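Local coordinates for protein predicted DNA-binding transcriptional regulator (PDB 7DWN) that probably binds DNA as a tetrameric transcriptional regulator of the LysR family, controlling transcription from its target promoters, at residues 32-35 and 36-40; 52-55 and 56-60. All blocks are in the same frame, centred on the assembly; numbering follows the deposited sequence.

Contact 1. Residues 32-35 and 36-40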
ATOM      1  N   PRO A  32      34.209  -2.352  26.762  1.00 61.75           N
ATOM      2  CA  PRO A  32      35.068  -1.707  25.754  1.00 58.27           C
ATOM      3  C   PRO A  32      34.777  -2.184  24.344  1.00 60.22           C
ATOM      4  O   PRO A  32      34.818  -1.381  23.403  1.00 56.48           O
ATOM      5  CB  PRO A  32      36.484  -2.090  26.206  1.00 50.19           C
ATOM      6  CG  PRO A  32      36.350  -2.351  27.667  1.00 58.07           C
ATOM      7  CD  PRO A  32      35.012  -3.005  27.813  1.00 63.58           C
ATOM      8  N   ALA A  33      34.466  -3.472  24.174  1.00 61.89           N
ATOM      9  CA  ALA A  33      34.141  -3.990  22.849  1.00 61.08           C
ATOM     10  C   ALA A  33      32.866  -3.358  22.303  1.00 66.36           C
ATOM     11  O   ALA A  33      32.781  -3.048  21.109  1.00 66.69           O
ATOM     12  CB  ALA A  33      34.008  -5.512  22.894  1.00 55.62           C
ATOM     13  N   PHE A  34      31.862  -3.155  23.161  1.00 66.28           N
ATOM     14  CA  PHE A  34      30.632  -2.509  22.712  1.00 61.93           C
ATOM     15  C   PHE A  34      30.876  -1.051  22.341  1.00 56.30           C
ATOM     16  O   PHE A  34      30.352  -0.563  21.328  1.00 51.03           O
ATOM     17  CB  PHE A  34      29.560  -2.608  23.794  1.00 56.59           C
ATOM     18  CG  PHE A  34      28.235  -2.045  23.379  1.00 49.48           C
ATOM     19  CD1 PHE A  34      27.327  -2.825  22.687  1.00 61.99           C
ATOM     20  CD2 PHE A  34      27.899  -0.734  23.673  1.00 46.86           C
ATOM     21  CE1 PHE A  34      26.103  -2.312  22.300  1.00 64.94           C
ATOM     22  CE2 PHE A  34      26.678  -0.212  23.288  1.00 59.46           C
ATOM     23  CZ  PHE A  34      25.779  -1.003  22.600  1.00 64.05           C
ATOM     24  N   SER A  35      31.650  -0.335  23.161  1.00 58.73           N
ATOM     25  CA  SER A  35      32.003   1.037  22.813  1.00 63.53           C
ATOM     26  C   SER A  35      32.728   1.086  21.471  1.00 58.28           C
ATOM     27  O   SER A  35      32.458   1.963  20.641  1.00 47.75           O
ATOM     28  CB  SER A  35      32.857   1.660  23.918  1.00 61.61           C
ATOM     29  OG  SER A  35      33.128   3.023  23.645  1.00 65.98           O
ATOM     30  N   ARG A  36      33.625   0.125  21.228  1.00 54.57           N
ATOM     31  CA  ARG A  36      34.353   0.085  19.964  1.00 51.72           C
ATOM     32  C   ARG A  36      33.425  -0.226  18.794  1.00 51.60           C
ATOM     33  O   ARG A  36      33.598   0.320  17.700  1.00 49.47           O
ATOM     34  CB  ARG A  36      35.485  -0.940  20.044  1.00 55.15           C
ATOM     35  CG  ARG A  36      36.358  -0.997  18.803  1.00 64.21           C
ATOM     36  CD  ARG A  36      37.033   0.340  18.536  1.00 73.64           C
ATOM     37  NE  ARG A  36      37.890   0.289  17.355  1.00 82.36           N
ATOM     38  CZ  ARG A  36      38.540   1.336  16.858  1.00 86.79           C
ATOM     39  NH1 ARG A  36      38.431   2.522  17.439  1.00 90.09           N
ATOM     40  NH2 ARG A  36      39.298   1.196  15.778  1.00 85.91           N
ATOM     41  N   ARG A  37      32.434  -1.096  19.002  1.00 47.10           N
ATOM     42  CA  ARG A  37      31.479  -1.388  17.935  1.00 53.17           C
ATOM     43  C   ARG A  37      30.665  -0.152  17.574  1.00 51.35           C
ATOM     44  O   ARG A  37      30.463   0.148  16.388  1.00 53.08           O
ATOM     45  CB  ARG A  37      30.559  -2.541  18.347  1.00 55.15           C
ATOM     46  CG  ARG A  37      31.188  -3.925  18.213  1.00 47.33           C
ATOM     47  CD  ARG A  37      30.636  -4.890  19.254  1.00 57.60           C
ATOM     48  NE  ARG A  37      29.223  -5.205  19.051  1.00 57.38           N
ATOM     49  CZ  ARG A  37      28.760  -6.420  18.772  1.00 52.85           C
ATOM     50  NH1 ARG A  37      29.594  -7.446  18.667  1.00 49.72           N
ATOM     51  NH2 ARG A  37      27.458  -6.614  18.608  1.00 53.32           N
ATOM     52  N   ILE A  38      30.195   0.585  18.585  1.00 52.50           N
ATOM     53  CA  ILE A  38      29.453   1.817  18.314  1.00 50.57           C
ATOM     54  C   ILE A  38      30.345   2.832  17.606  1.00 52.25           C
ATOM     55  O   ILE A  38      29.908   3.537  16.687  1.00 40.41           O
ATOM     56  CB  ILE A  38      28.863   2.390  19.617  1.00 48.48           C
ATOM     57  CG1 ILE A  38      27.840   1.420  20.214  1.00 38.99           C
ATOM     58  CG2 ILE A  38      28.213   3.741  19.358  1.00 40.39           C
ATOM     59  CD1 ILE A  38      26.606   1.228  19.358  1.00 38.43           C
ATOM     60  N   ARG A  39      31.615   2.911  18.014  1.00 52.07           N
ATOM     61  CA  ARG A  39      32.541   3.844  17.379  1.00 45.04           C
ATOM     62  C   ARG A  39      32.783   3.476  15.920  1.00 45.52           C
ATOM     63  O   ARG A  39      32.878   4.356  15.056  1.00 48.88           O
ATOM     64  CB  ARG A  39      33.859   3.872  18.153  1.00 45.41           C
ATOM     65  CG  ARG A  39      34.852   4.919  17.678  1.00 53.61           C
ATOM     66  CD  ARG A  39      34.299   6.322  17.857  1.00 63.36           C
ATOM     67  NE  ARG A  39      35.269   7.340  17.462  1.00 65.53           N
ATOM     68  CZ  ARG A  39      36.021   8.027  18.315  1.00 62.81           C
ATOM     69  NH1 ARG A  39      35.914   7.814  19.619  1.00 57.10           N
ATOM     70  NH2 ARG A  39      36.878   8.932  17.864  1.00 69.69           N
ATOM     71  N   LEU A  40      32.889   2.177  15.628  1.00 40.85           N
ATOM     72  CA  LEU A  40      33.055   1.738  14.247  1.00 43.95           C
ATOM     73  C   LEU A  40      31.819   2.060  13.417  1.00 44.12           C
ATOM     74  O   LEU A  40      31.931   2.472  12.255  1.00 53.47           O
ATOM     75  CB  LEU A  40      33.355   0.239  14.204  1.00 40.97           C
ATOM     76  CG  LEU A  40      34.723  -0.212  14.717  1.00 41.51           C
ATOM     77  CD1 LEU A  40      34.819  -1.729  14.729  1.00 41.17           C
ATOM     78  CD2 LEU A  40      35.831   0.388  13.869  1.00 45.38           C
TER

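Contact 2. Residues 52-55 and 56-60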
ATOM      1  N   ARG A  52      28.815  10.788  24.312  1.00 65.73           N
ATOM      2  CA  ARG A  52      29.336   9.896  25.338  1.00 67.39           C
ATOM      3  C   ARG A  52      29.695  10.605  26.636  1.00 61.70           C
ATOM      4  O   ARG A  52      29.937   9.931  27.643  1.00 57.62           O
ATOM      5  CB  ARG A  52      30.577   9.163  24.819  1.00 69.46           C
ATOM      6  CG  ARG A  52      30.319   8.236  23.650  1.00 70.36           C
ATOM      7  CD  ARG A  52      31.629   7.721  23.081  1.00 69.64           C
ATOM      8  NE  ARG A  52      31.421   6.718  22.043  1.00 68.41           N
ATOM      9  CZ  ARG A  52      31.118   7.003  20.782  1.00 73.92           C
ATOM     10  NH1 ARG A  52      30.982   8.265  20.398  1.00 71.75           N
ATOM     11  NH2 ARG A  52      30.947   6.024  19.903  1.00 80.59           N
ATOM     12  N   LYS A  53      29.736  11.935  26.644  1.00 62.31           N
ATOM     13  CA  LYS A  53      30.204  12.695  27.795  1.00 59.56           C
ATOM     14  C   LYS A  53      29.097  13.042  28.781  1.00 74.05           C
ATOM     15  O   LYS A  53      29.347  13.787  29.734  1.00 75.80           O
ATOM     16  CB  LYS A  53      30.887  13.982  27.325  1.00 53.48           C
ATOM     17  CG  LYS A  53      32.102  13.757  26.442  1.00 54.95           C
ATOM     18  CD  LYS A  53      32.644  15.071  25.900  1.00 57.65           C
ATOM     19  CE  LYS A  53      32.081  15.384  24.521  1.00 59.80           C
ATOM     20  NZ  LYS A  53      30.598  15.530  24.505  1.00 51.11           N
ATOM     21  N   SER A  54      27.889  12.523  28.584  1.00 75.24           N
ATOM     22  CA  SER A  54      26.749  12.894  29.409  1.00 79.49           C
ATOM     23  C   SER A  54      26.044  11.656  29.938  1.00 72.61           C
ATOM     24  O   SER A  54      25.926  10.648  29.235  1.00 69.27           O
ATOM     25  CB  SER A  54      25.757  13.752  28.615  1.00 90.32           C
ATOM     26  OG  SER A  54      25.177  13.018  27.549  1.00 92.52           O
ATOM     27  N   LYS A  55      25.573  11.744  31.179  1.00 71.31           N
ATOM     28  CA  LYS A  55      24.741  10.713  31.787  1.00 71.73           C
ATOM     29  C   LYS A  55      23.366  11.306  32.057  1.00 73.17           C
ATOM     30  O   LYS A  55      23.264  12.310  32.785  1.00 76.19           O
ATOM     31  CB  LYS A  55      25.366  10.201  33.088  1.00 72.15           C
ATOM     32  CG  LYS A  55      26.721   9.539  32.898  1.00 67.12           C
ATOM     33  CD  LYS A  55      26.613   8.032  32.708  1.00 60.69           C
ATOM     34  CE  LYS A  55      26.062   7.370  33.959  1.00 63.95           C
ATOM     35  NZ  LYS A  55      26.382   5.916  34.022  1.00 62.77           N
ATOM     36  N   PRO A  56      22.282  10.738  31.509  1.00 70.66           N
ATOM     37  CA  PRO A  56      22.329   9.554  30.648  1.00 69.53           C
ATOM     38  C   PRO A  56      22.832   9.858  29.239  1.00 69.27           C
ATOM     39  O   PRO A  56      22.978  11.023  28.866  1.00 56.86           O
ATOM     40  CB  PRO A  56      20.868   9.084  30.607  1.00 61.63           C
ATOM     41  CG  PRO A  56      20.146   9.903  31.654  1.00 64.95           C
ATOM     42  CD  PRO A  56      20.899  11.170  31.771  1.00 64.94           C
ATOM     43  N   ILE A  57      23.106   8.805  28.475  1.00 74.33           N
ATOM     44  CA  ILE A  57      23.607   8.963  27.114  1.00 74.29           C
ATOM     45  C   ILE A  57      22.504   9.560  26.248  1.00 74.42           C
ATOM     46  O   ILE A  57      21.403   9.004  26.142  1.00 76.74           O
ATOM     47  CB  ILE A  57      24.085   7.617  26.554  1.00 69.12           C
ATOM     48  CG1 ILE A  57      25.368   7.170  27.265  1.00 65.78           C
ATOM     49  CG2 ILE A  57      24.289   7.702  25.060  1.00 65.75           C
ATOM     50  CD1 ILE A  57      26.531   8.125  27.093  1.00 65.34           C
ATOM     51  N   GLU A  58      22.792  10.702  25.632  1.00 76.86           N
ATOM     52  CA  GLU A  58      21.860  11.363  24.731  1.00 81.86           C
ATOM     53  C   GLU A  58      22.198  11.032  23.283  1.00 74.31           C
ATOM     54  O   GLU A  58      23.349  10.749  22.941  1.00 68.51           O
ATOM     55  CB  GLU A  58      21.885  12.880  24.934  1.00 90.98           C
ATOM     56  CG  GLU A  58      21.357  13.340  26.282  1.00 99.24           C
ATOM     57  CD  GLU A  58      21.417  14.844  26.442  1.00108.48           C
ATOM     58  OE1 GLU A  58      22.050  15.506  25.592  1.00109.03           O
ATOM     59  OE2 GLU A  58      20.831  15.364  27.416  1.00111.39           O
ATOM     60  N   LEU A  59      21.175  11.069  22.433  1.00 66.48           N
ATOM     61  CA  LEU A  59      21.345  10.837  21.006  1.00 62.52           C
ATOM     62  C   LEU A  59      21.581  12.160  20.291  1.00 54.41           C
ATOM     63  O   LEU A  59      20.850  13.131  20.507  1.00 58.36           O
ATOM     64  CB  LEU A  59      20.120  10.137  20.415  1.00 57.21           C
ATOM     65  CG  LEU A  59      19.998   8.629  20.632  1.00 53.65           C
ATOM     66  CD1 LEU A  59      18.724   8.098  19.994  1.00 67.64           C
ATOM     67  CD2 LEU A  59      21.213   7.918  20.070  1.00 52.19           C
ATOM     68  N   THR A  60      22.608  12.194  19.448  1.00 47.20           N
ATOM     69  CA  THR A  60      22.801  13.315  18.553  1.00 44.25           C
ATOM     70  C   THR A  60      21.682  13.330  17.510  1.00 48.23           C
ATOM     71  O   THR A  60      20.974  12.333  17.338  1.00 52.37           O
ATOM     72  CB  THR A  60      24.164  13.219  17.871  1.00 44.25           C
ATOM     73  OG1 THR A  60      24.142  12.157  16.908  1.00 47.26           O
ATOM     74  CG2 THR A  60      25.253  12.938  18.898  1.00 40.31           C
TER

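Contact 1. Residues 32-35 and 36-40
Ala33 O accepts the backbone N-H of Arg37 at 2.9 Å, and the same oxygen also meets the aliphatic part of the Arg37 side chain, with CG and CD each 3.4 Å from it. With CG anti to its carbonyl carbon (chi1 -79°) and bends at chi2 and chi3, the chain passes beside this carbonyl and carries NE to Asp10 of helix 5-17, where it forms a salt bridge. Three more i to i+4 bonds run alongside it, Arg36 N to Pro32 O, Ile38 N to Phe34 O and Arg39 N to Ser35 O.

The apolar part joins Phe34 and Ile38, one turn apart. Ile38 CG1 sits over one face of the phenyl ring, 4.1 Å from its centroid and 29° off the normal, a CH-pi contact whose nearest ring carbon is CE2 at 3.7 Å; Ile38 CD1 continues toward CZ. The ring also packs on Phe20, Ala23 and Ala24 of helix 20-26, while Ile38 meets Asp10 and Arg52; both residues are buried. Arg36 and Arg39 instead touch the preceding turn with their CB atoms alone, while their guanidinium ends lead away to exposed positions. A helix with Phe34 and Ile38 facing its neighbours in the fold and Arg36 and Arg39 on its exposed side is consistent with the recognition helix of a LysR-type winged helix-turn-helix domain.

Contact 2. Residues 52-55 and 56-60
One side-chain hydrogen bond spans the turn: Ser54 OG donates to Pro56 O over 3.2 Å. The hydroxyl comes in tilted 30° from the carbonyl plane. It gets there because OG lies between the backbone N and the carbonyl carbon (chi1 65°), which brings it across the turn to the Pro56 carbonyl. Ser54 O and Ile57 N, the pair that would close an ordinary beta turn, are too poorly angled for a hydrogen bond; Ser54 O and Pro56 O stand 3.0 Å apart as two acceptors, and Ile57 makes a backbone hydrogen bond with Lys18.

Weaker contacts gather round Ser54 O. Ile57 CA lies 3.6 Å from this oxygen in a CA-H...O contact, bent to 131° at the hydrogen, and Ile57 CD1 approaches it at 3.4 Å.

Van der Waals packing also runs through Ile57. Its CD1 reaches Arg52 CA at 3.8 Å, and the side chain, which is buried, also packs on Val50 and Phe20. Arg52 sends its own polar end elsewhere, to a salt bridge with Glu42.

The cis peptide between Lys55 and Pro56 turns the chain sharply here, bringing their CA atoms to 2.9 Å. Backbone angles through 54-57 fit a type VIb turn, a class without the usual hydrogen bond from first to fourth residue. The turn reverses the wing hairpin between strands 50-51 and 58-59, where Glu58 pairs with Asp51 through the backbone just beyond it. Within 54-57 itself, the shape rests on the cis-proline, one serine hydroxyl and a buried isoleucine.

Overall arrangement
Both contacts belong to the N-terminal winged helix-turn-helix domain, their centres about 15 Å apart. Contact 1 lies on helix 31-45 and is partly buried; contact 2 is a surface turn of the wing hairpin that follows it in the chain. Regular helical bonds hold the first, whereas the second depends on a side-chain hydroxyl and a cis peptide. Both touch Phe20 of helix 20-26, through Phe34 and Ile57 respectively. Arg52 joins them directly: its NH2, salt-bridged to Glu42 of helix 31-45, also packs 3.6 Å from Ile38 CG2, so van der Waals and ionic contacts both tie wing to helix.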